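Local coordinates for prephenate dehydrogenase (Corynebacterium glutamicum ATCC 13032, PDB 3KTD) that probably catalyses the NAD(P)+-dependent oxidative decarboxylation of prephenate to 4-hydroxyphenylpyruvate, at the interface of chains A and B. Sequence-based numbering; all coordinates share one arbitrary frame. Chains: chain A/B, Prephenate dehydrogenase.

The interface of chains A and B. Residues chain A 245-246, 249, 253; chain B 270, 275.
B:Leu270, close to the C-terminal end of helix 249-271, lies against A:Ala249 and A:Val253 of the partner's helix 249-270 and reaches the end of its helix 238-247, showing how one branched side chain can bridge two helices across a dimer. At the root, CB meets the CG2 methyl of A:Val253 at 3.7 Å, the two side chains running past each other in opposite directions. That methyl faces the leucine because CG1 takes the position anti to the backbone N (chi1 172°), leaving CG2 beside the N. Beyond CB the chain branches at CG, and the CD2 methyl of B:Leu270 ends 3.7 Å from the backbone O of A:Cys245. The A:Ala249 methyl is shared: its CB lies 3.4 Å from the carbonyl O of B:Leu270 and 3.9 Å from CG of the B:Pro275 ring, so it sits between the helix end and the loop that follows. On the other flank, the extended chain of A:Glu246 runs alongside the B:Pro275 carbonyl, its CG methylene 3.4 Å from that O. The carboxylate OE2 of A:Glu246 also lies 3.4 Å from the B:Pro275 carbonyl O; the structure alone does not show what else this carboxylate meets. Repeated by the two-fold axis, this patch of methyls and methylenes packed against side chains and backbone carbonyls helps to join the subunits through the region assigned to dimerization in this family.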
loop_
_atom_site.group_PDB
_atom_site.type_symbol
_atom_site.label_atom_id
_atom_site.label_comp_id
_atom_site.label_asym_id
_atom_site.label_seq_id
_atom_site.Cartn_x
_atom_site.Cartn_y
_atom_site.Cartn_z
ATOM N N CYS A 245 -2.949 14.756 -10.483
ATOM C CA CYS A 245 -3.327 15.635 -9.383
ATOM C C CYS A 245 -3.643 17.047 -9.796
ATOM O O CYS A 245 -4.604 17.630 -9.293
ATOM C CB CYS A 245 -2.228 15.642 -8.331
ATOM S SG CYS A 245 -1.905 13.988 -7.720
ATOM N N GLU A 246 -2.841 17.600 -10.703
ATOM C CA GLU A 246 -3.041 18.983 -11.146
ATOM C C GLU A 246 -4.310 19.112 -11.988
ATOM O O GLU A 246 -5.084 20.055 -11.804
ATOM C CB GLU A 246 -1.802 19.509 -11.874
ATOM C CG GLU A 246 -0.608 19.694 -10.937
ATOM C CD GLU A 246 0.731 19.800 -11.643
ATOM O OE1 GLU A 246 0.841 19.395 -12.817
ATOM O OE2 GLU A 246 1.694 20.273 -11.008
ATOM N N ALA A 249 -7.174 19.050 -9.344
ATOM C CA ALA A 249 -6.851 19.760 -8.108
ATOM C C ALA A 249 -8.072 20.068 -7.246
ATOM O O ALA A 249 -8.024 19.938 -6.020
ATOM C CB ALA A 249 -6.119 21.037 -8.432
ATOM N N VAL A 253 -8.351 18.523 -3.536
ATOM C CA VAL A 253 -8.244 19.332 -2.329
ATOM C C VAL A 253 -9.367 18.993 -1.353
ATOM O O VAL A 253 -9.117 18.911 -0.152
ATOM C CB VAL A 253 -8.219 20.842 -2.645
ATOM C CG1 VAL A 253 -8.310 21.677 -1.368
ATOM C CG2 VAL A 253 -6.957 21.183 -3.411
ATOM N N LEU B 270 -1.792 22.767 -4.767
ATOM C CA LEU B 270 -2.976 22.444 -5.578
ATOM C C LEU B 270 -4.032 23.551 -5.600
ATOM O O LEU B 270 -4.969 23.497 -6.403
ATOM C CB LEU B 270 -3.609 21.144 -5.084
ATOM C CG LEU B 270 -2.725 19.899 -5.199
ATOM C CD1 LEU B 270 -3.208 18.803 -4.252
ATOM C CD2 LEU B 270 -2.688 19.417 -6.638
ATOM N N PRO B 275 -2.197 25.211 -10.377
ATOM C CA PRO B 275 -1.882 24.056 -9.540
ATOM C C PRO B 275 -0.535 23.415 -9.854
ATOM O O PRO B 275 -0.249 23.114 -11.017
ATOM C CB PRO B 275 -3.020 23.091 -9.857
ATOM C CG PRO B 275 -4.178 23.978 -10.052
ATOM C CD PRO B 275 -3.636 25.240 -10.699
#